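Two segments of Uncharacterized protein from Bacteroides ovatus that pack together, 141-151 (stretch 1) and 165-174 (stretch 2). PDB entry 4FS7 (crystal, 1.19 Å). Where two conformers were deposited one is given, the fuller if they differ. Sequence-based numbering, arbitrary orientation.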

ATOM      1  N   PHE A 141      13.461   2.281 -12.421  1.00 14.62           N
ATOM      2  CA  PHE A 141      14.552   2.316 -11.439  1.00 16.15           C
ATOM      3  C   PHE A 141      14.730   1.010 -10.697  1.00 13.84           C
ATOM      4  O   PHE A 141      13.734   0.464 -10.208  1.00 14.96           O
ATOM      5  CB  PHE A 141      14.271   3.372 -10.315  1.00 19.11           C
ATOM      6  CG  PHE A 141      13.903   4.746 -10.800  1.00 16.11           C
ATOM      7  CD1 PHE A 141      14.497   5.317 -11.901  1.00 18.42           C
ATOM      8  CD2 PHE A 141      12.949   5.511 -10.090  1.00 21.83           C
ATOM      9  CE1 PHE A 141      14.182   6.583 -12.318  1.00 17.14           C
ATOM     10  CE2 PHE A 141      12.617   6.761 -10.524  1.00 18.43           C
ATOM     11  CZ  PHE A 141      13.248   7.317 -11.619  1.00 19.23           C
ATOM     12  N   LYS A 142      15.967   0.590 -10.491  1.00 13.06           N
ATOM     13  CA  LYS A 142      16.268  -0.462  -9.517  1.00 12.96           C
ATOM     14  C   LYS A 142      16.448   0.107  -8.103  1.00 13.25           C
ATOM     15  O   LYS A 142      16.204  -0.603  -7.126  1.00 14.00           O
ATOM     16  CB  LYS A 142      17.526  -1.201  -9.921  1.00 16.06           C
ATOM     17  CG  LYS A 142      17.884  -2.340  -9.036  1.00 22.49           C
ATOM     18  CD  LYS A 142      19.129  -3.091  -9.598  1.00 28.76           C
ATOM     19  CE  LYS A 142      19.558  -4.212  -8.668  1.00 33.70           C
ATOM     20  NZ  LYS A 142      20.321  -5.254  -9.424  1.00 38.97           N
ATOM     21  N   GLU A 143      16.941   1.341  -8.004  1.00 12.96           N
ATOM     22  CA  GLU A 143      17.209   1.931  -6.727  1.00 13.79           C
ATOM     23  C   GLU A 143      16.928   3.389  -6.834  1.00 13.02           C
ATOM     24  O   GLU A 143      17.018   3.999  -7.905  1.00 14.59           O
ATOM     25  CB  GLU A 143      18.640   1.659  -6.307  1.00 15.41           C
ATOM     26  CG  GLU A 143      19.724   2.267  -7.099  1.00 20.96           C
ATOM     27  CD  GLU A 143      21.058   1.978  -6.397  1.00 31.17           C
ATOM     28  OE1 GLU A 143      21.631   0.917  -6.665  1.00 36.24           O
ATOM     29  OE2 GLU A 143      21.470   2.767  -5.506  1.00 43.29           O
ATOM     30  N   ILE A 144      16.578   3.979  -5.719  1.00 12.21           N
ATOM     31  CA  ILE A 144      16.513   5.441  -5.601  1.00 13.88           C
ATOM     32  C   ILE A 144      16.809   5.886  -4.164  1.00 12.65           C
ATOM     33  O   ILE A 144      16.350   5.248  -3.191  1.00 13.42           O
ATOM     34  CB  ILE A 144      15.173   6.029  -6.101  1.00 16.81           C
ATOM     35  CG1 ILE A 144      15.319   7.555  -6.303  1.00 18.85           C
ATOM     36  CG2 ILE A 144      14.053   5.650  -5.159  1.00 16.66           C
ATOM     37  CD1 ILE A 144      14.215   8.214  -6.999  1.00 20.58           C
ATOM     38  N   THR A 145      17.640   6.924  -4.054  1.00 13.15           N
ATOM     39  CA  THR A 145      17.906   7.569  -2.780  1.00 14.53           C
ATOM     40  C   THR A 145      17.259   8.938  -2.727  1.00 13.82           C
ATOM     41  O   THR A 145      17.451   9.784  -3.634  1.00 15.40           O
ATOM     42  CB  THR A 145      19.422   7.639  -2.536  0.70 17.09           C
ATOM     43  OG1 THR A 145      19.932   6.303  -2.477  0.70 21.21           O
ATOM     44  CG2 THR A 145      19.755   8.370  -1.230  0.70 18.58           C
ATOM     45  N   ILE A 146      16.427   9.135  -1.721  1.00 13.25           N
ATOM     46  CA  ILE A 146      15.694  10.403  -1.533  0.50 12.40           C
ATOM     47  C   ILE A 146      16.502  11.288  -0.605  1.00 13.22           C
ATOM     48  O   ILE A 146      16.790  10.888   0.502  1.00 14.37           O
ATOM     49  CB  ILE A 146      14.291  10.224  -0.859  0.50 11.46           C
ATOM     50  CG1 ILE A 146      13.439   9.157  -1.556  0.50 12.86           C
ATOM     51  CG2 ILE A 146      13.539  11.577  -0.789  0.50 13.11           C
ATOM     52  CD1 ILE A 146      13.228   9.356  -3.062  0.50 10.98           C
ATOM     53  N   PRO A 147      16.899  12.496  -1.058  1.00 13.45           N
ATOM     54  CA  PRO A 147      17.690  13.392  -0.234  1.00 14.68           C
ATOM     55  C   PRO A 147      17.037  13.707   1.125  1.00 13.80           C
ATOM     56  O   PRO A 147      15.794  13.761   1.238  1.00 13.78           O
ATOM     57  CB  PRO A 147      17.805  14.644  -1.130  1.00 18.04           C
ATOM     58  CG  PRO A 147      17.761  14.151  -2.491  1.00 17.63           C
ATOM     59  CD  PRO A 147      16.753  13.037  -2.424  1.00 14.65           C
ATOM     60  N   GLU A 148      17.873  13.932   2.132  1.00 15.32           N
ATOM     61  CA  GLU A 148      17.433  14.094   3.522  0.67 15.42           C
ATOM     62  C   GLU A 148      16.458  15.230   3.719  1.00 14.88           C
ATOM     63  O   GLU A 148      15.659  15.218   4.627  1.00 16.75           O
ATOM     64  CB  GLU A 148      18.647  14.249   4.469  0.67 15.61           C
ATOM     65  CG  GLU A 148      19.374  15.599   4.450  0.67 16.34           C
ATOM     66  CD  GLU A 148      20.624  15.641   5.331  0.67 15.92           C
ATOM     67  OE1 GLU A 148      20.525  15.411   6.573  0.67 13.71           O
ATOM     68  OE2 GLU A 148      21.705  15.897   4.751  0.67 17.17           O
ATOM     69  N   GLY A 149      16.578  16.264   2.889  1.00 13.09           N
ATOM     70  CA  GLY A 149      15.735  17.421   2.995  1.00 14.26           C
ATOM     71  C   GLY A 149      14.391  17.375   2.330  1.00 12.87           C
ATOM     72  O   GLY A 149      13.674  18.363   2.391  1.00 14.45           O
ATOM     73  N   VAL A 150      14.072  16.263   1.662  1.00 12.43           N
ATOM     74  CA  VAL A 150      12.761  16.125   1.068  1.00 11.72           C
ATOM     75  C   VAL A 150      11.734  15.992   2.176  1.00 12.06           C
ATOM     76  O   VAL A 150      11.839  15.051   2.991  1.00 14.93           O
ATOM     77  CB  VAL A 150      12.710  14.961   0.084  1.00 11.68           C
ATOM     78  CG1 VAL A 150      11.251  14.647  -0.298  1.00 13.51           C
ATOM     79  CG2 VAL A 150      13.567  15.269  -1.119  1.00 12.76           C
ATOM     80  N   THR A 151      10.765  16.903   2.241  1.00 12.41           N
ATOM     81  CA  THR A 151       9.770  16.940   3.302  1.00 13.97           C
ATOM     82  C   THR A 151       8.410  16.391   2.900  1.00 13.82           C
ATOM     83  O   THR A 151       7.578  16.134   3.770  1.00 16.15           O
ATOM     84  CB  THR A 151       9.592  18.366   3.839  1.00 17.05           C
ATOM     85  OG1 THR A 151       9.147  19.221   2.791  1.00 19.86           O
ATOM     86  CG2 THR A 151      10.906  18.911   4.445  1.00 21.42           C
ATOM     87  N   GLU A 165      14.076  -2.211  -6.190  1.00 11.47           N
ATOM     88  CA  GLU A 165      14.556  -3.109  -5.180  1.00 12.45           C
ATOM     89  C   GLU A 165      15.147  -2.420  -3.973  1.00 11.98           C
ATOM     90  O   GLU A 165      15.340  -3.048  -2.934  1.00 15.44           O
ATOM     91  CB  GLU A 165      15.625  -4.050  -5.766  1.00 13.14           C
ATOM     92  CG  GLU A 165      15.140  -4.981  -6.878  1.00 18.62           C
ATOM     93  CD  GLU A 165      16.197  -5.974  -7.338  1.00 23.69           C
ATOM     94  OE1 GLU A 165      16.962  -6.487  -6.502  1.00 26.61           O
ATOM     95  OE2 GLU A 165      16.225  -6.263  -8.536  1.00 29.68           O
ATOM     96  N   TYR A 166      15.460  -1.130  -4.078  1.00 12.50           N
ATOM     97  CA  TYR A 166      16.064  -0.426  -2.970  1.00 12.02           C
ATOM     98  C   TYR A 166      15.525   0.982  -2.972  1.00 12.43           C
ATOM     99  O   TYR A 166      15.600   1.672  -4.005  1.00 13.03           O
ATOM    100  CB  TYR A 166      17.567  -0.398  -3.096  1.00 13.83           C
ATOM    101  CG  TYR A 166      18.161   0.398  -1.968  1.00 13.75           C
ATOM    102  CD1 TYR A 166      18.244  -0.147  -0.683  1.00 16.86           C
ATOM    103  CD2 TYR A 166      18.549   1.733  -2.150  1.00 15.98           C
ATOM    104  CE1 TYR A 166      18.775   0.571   0.371  1.00 18.17           C
ATOM    105  CE2 TYR A 166      19.071   2.467  -1.083  1.00 16.96           C
ATOM    106  CZ  TYR A 166      19.181   1.889   0.164  1.00 16.36           C
ATOM    107  OH  TYR A 166      19.683   2.643   1.189  1.00 20.15           O
ATOM    108  N   VAL A 167      15.010   1.450  -1.833  1.00 11.50           N
ATOM    109  CA  VAL A 167      14.654   2.861  -1.662  1.00 12.20           C
ATOM    110  C   VAL A 167      15.096   3.366  -0.302  1.00 12.20           C
ATOM    111  O   VAL A 167      14.878   2.697   0.686  1.00 14.38           O
ATOM    112  CB  VAL A 167      13.141   3.111  -1.907  1.00 15.21           C
ATOM    113  CG1 VAL A 167      12.264   2.216  -1.074  1.00 18.08           C
ATOM    114  CG2 VAL A 167      12.787   4.577  -1.715  1.00 16.86           C
ATOM    115  N   SER A 168      15.769   4.512  -0.281  1.00 11.46           N
ATOM    116  CA  SER A 168      16.144   5.203   0.938  1.00 11.81           C
ATOM    117  C   SER A 168      15.280   6.438   1.113  1.00 11.40           C
ATOM    118  O   SER A 168      15.481   7.429   0.413  1.00 12.91           O
ATOM    119  CB  SER A 168      17.624   5.558   0.895  1.00 14.05           C
ATOM    120  OG  SER A 168      17.963   6.276   2.083  1.00 16.80           O
ATOM    121  N   LEU A 169      14.319   6.390   2.019  1.00 12.69           N
ATOM    122  CA  LEU A 169      13.419   7.486   2.356  1.00 11.96           C
ATOM    123  C   LEU A 169      14.115   8.457   3.293  1.00 13.22           C
ATOM    124  O   LEU A 169      15.024   8.067   4.008  1.00 15.66           O
ATOM    125  CB  LEU A 169      12.147   6.956   3.017  1.00 13.09           C
ATOM    126  CG  LEU A 169      11.186   6.194   2.114  1.00 14.11           C
ATOM    127  CD1 LEU A 169      10.178   5.406   2.932  1.00 14.55           C
ATOM    128  CD2 LEU A 169      10.478   7.173   1.155  1.00 17.15           C
ATOM    129  N   PRO A 170      13.694   9.733   3.325  1.00 12.55           N
ATOM    130  CA  PRO A 170      14.282  10.659   4.286  1.00 14.03           C
ATOM    131  C   PRO A 170      13.965  10.183   5.700  1.00 13.15           C
ATOM    132  O   PRO A 170      12.812   9.879   6.035  1.00 14.00           O
ATOM    133  CB  PRO A 170      13.566  11.985   3.975  1.00 13.78           C
ATOM    134  CG  PRO A 170      13.046  11.826   2.589  1.00 15.52           C
ATOM    135  CD  PRO A 170      12.675  10.385   2.487  1.00 14.00           C
ATOM    136  N   ASP A 171      14.992  10.146   6.532  1.00 13.66           N
ATOM    137  CA  ASP A 171      14.809   9.648   7.872  1.00 14.80           C
ATOM    138  C   ASP A 171      13.904  10.482   8.756  1.00 14.37           C
ATOM    139  O   ASP A 171      13.374   9.967   9.746  1.00 17.16           O
ATOM    140  CB  ASP A 171      16.149   9.432   8.542  1.00 17.36           C
ATOM    141  CG  ASP A 171      16.072   8.506   9.727  1.00 18.38           C
ATOM    142  OD1 ASP A 171      15.475   7.376   9.654  1.00 18.91           O
ATOM    143  OD2 ASP A 171      16.596   8.940  10.757  1.00 25.86           O
ATOM    144  N   SER A 172      13.679  11.742   8.421  1.00 13.96           N
ATOM    145  CA  SER A 172      12.799  12.590   9.174  1.00 14.20           C
ATOM    146  C   SER A 172      11.335  12.449   8.829  1.00 14.37           C
ATOM    147  O   SER A 172      10.470  13.054   9.489  1.00 15.23           O
ATOM    148  CB  SER A 172      13.174  14.077   8.953  1.00 18.03           C
ATOM    149  OG  SER A 172      12.987  14.445   7.573  1.00 21.00           O
HETATM  150  N   MSE A 173      11.021  11.700   7.779  1.00 12.83           N
HETATM  151  CA  MSE A 173       9.645  11.622   7.282  1.00 13.13           C
HETATM  152  C   MSE A 173       8.746  10.904   8.309  1.00 12.02           C
HETATM  153  O   MSE A 173       9.124   9.876   8.861  1.00 13.62           O
HETATM  154  CB  MSE A 173       9.622  10.912   5.929  1.00 12.70           C
HETATM  155  CG  MSE A 173       8.240  10.905   5.278  1.00 15.04           C
HETATM  156 SE   MSE A 173       8.333  10.707   3.382  0.75 15.12          SE
HETATM  157  CE  MSE A 173       9.114  12.446   2.954  1.00 17.83           C
ATOM    158  N   GLU A 174       7.541  11.442   8.514  1.00 12.60           N
ATOM    159  CA  GLU A 174       6.637  10.869   9.511  1.00 12.55           C
ATOM    160  C   GLU A 174       5.380  10.234   8.933  1.00 11.56           C
ATOM    161  O   GLU A 174       4.728   9.495   9.645  1.00 12.03           O
ATOM    162  CB  GLU A 174       6.314  11.877  10.574  1.00 15.28           C
ATOM    163  CG  GLU A 174       7.566  12.240  11.411  1.00 17.14           C
ATOM    164  CD  GLU A 174       7.336  13.080  12.650  1.00 20.87           C
ATOM    165  OE1 GLU A 174       6.205  13.493  12.934  1.00 27.32           O
ATOM    166  OE2 GLU A 174       8.371  13.365  13.332  1.00 27.77           O
TER
HETATM  167  O   HOH W   1      21.063   5.065   0.267  1.00 34.01           O
HETATM  168  O   HOH W   2      17.883   9.060   2.099  1.00 23.47           O
HETATM  169  O   HOH W   3      15.580  13.377   6.724  1.00 20.15           O
HETATM  170  O   HOH W   4      14.318  16.852   6.421  1.00 33.92           O
HETATM  171  O   HOH W   5      11.041  14.245   5.518  1.00 17.98           O

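The apolar centre of the contact lies just beyond the paired strands, where Ile146 and Pro170 both direct their CA-to-CB bonds toward the opposing stretch. Ile146 CG2 comes within 3.4 Å of Pro170 CG, a tight van der Waals approach, and these two residues are among those that lose most surface to the contact. Val150 adds to the same pocket, its CB 4.0 Å from Pro170 CG, so the proline ring meets two aliphatic side chains from stretch 1. The ring also meets backbone: Pro170 CG lies 3.5 Å from Val150 O and 3.6 Å from Pro147 O. The pocket extends toward selenomethionine Met173, whose CA-to-CB bond points sideways but whose end comes nearer, bringing CE to 4.5 Å from Val150 CG1 and 3.8 Å from Val150 O. Along the strands, the apolar face continues with Ile144 and Val167, whose CG2 atoms are 3.8 Å apart; both residues are buried.

The backbone sets this register. Strands 143-145 and 166-168 run parallel, their axes 5° apart in direction and 4.8 Å apart at closest approach, with Glu143 opposite Tyr166, Ile144 opposite Val167 and Thr145 opposite Ser168. Ile144 bonds on both sides of its pairing partner, as expected in a parallel ladder: Ile144 N donates to Tyr166 O (3.0 Å, 153°), and Ser168 N donates to Ile144 O (3.1 Å, 163°). Ile146 N then donates to Ser168 O (2.9 Å, 158°), carrying the ladder to the edge of the proline pocket. At the other end, Lys142 O accepts from two amides, Glu165 N at 2.8 Å and 168° and Tyr166 N at 3.2 Å and 136°; the first is shorter and straighter. CA-H...O contacts supplement the ladder, from Glu143 CA to Tyr166 O (3.2 Å) and from Val167 CA to Ile144 O (3.3 Å).

Beyond the strands, each stretch makes a type I turn, Pro147 to Val150 and Pro170 to Met173. Each is closed by a 3.1 Å hydrogen bond, from Val150 N to Pro147 O and from Met173 N to Pro170 O.

The sheet face bearing Glu143, Thr145, Tyr166 and Ser168 is more open. Glu143 CB and Thr145 OG1 lie at the edge of the Tyr166 ring, with Thr145 OG1 4.2 Å from Tyr166 CE2. Water 1 bridges Thr145 OG1 (3.2 Å) and Tyr166 OH (2.9 Å), while water 2 donates to Ile146 O (2.7 Å) and hydrogen-bonds Ser168 OG (2.8 Å). Between the turns, water 3 donates to Glu148 O (2.8 Å) and accepts from Ser172 N (3.0 Å). Ser172 OG lies 4.1 Å from Glu148 O, but water 4 spans that gap, and water 5 links the same hydroxyl to Val150 O, 2.8 Å from each. At the far edge, Lys142 NZ and Glu165 OE2 stand 4.3 Å apart: their opposite charges can attract, but the separation exceeds that of a salt bridge.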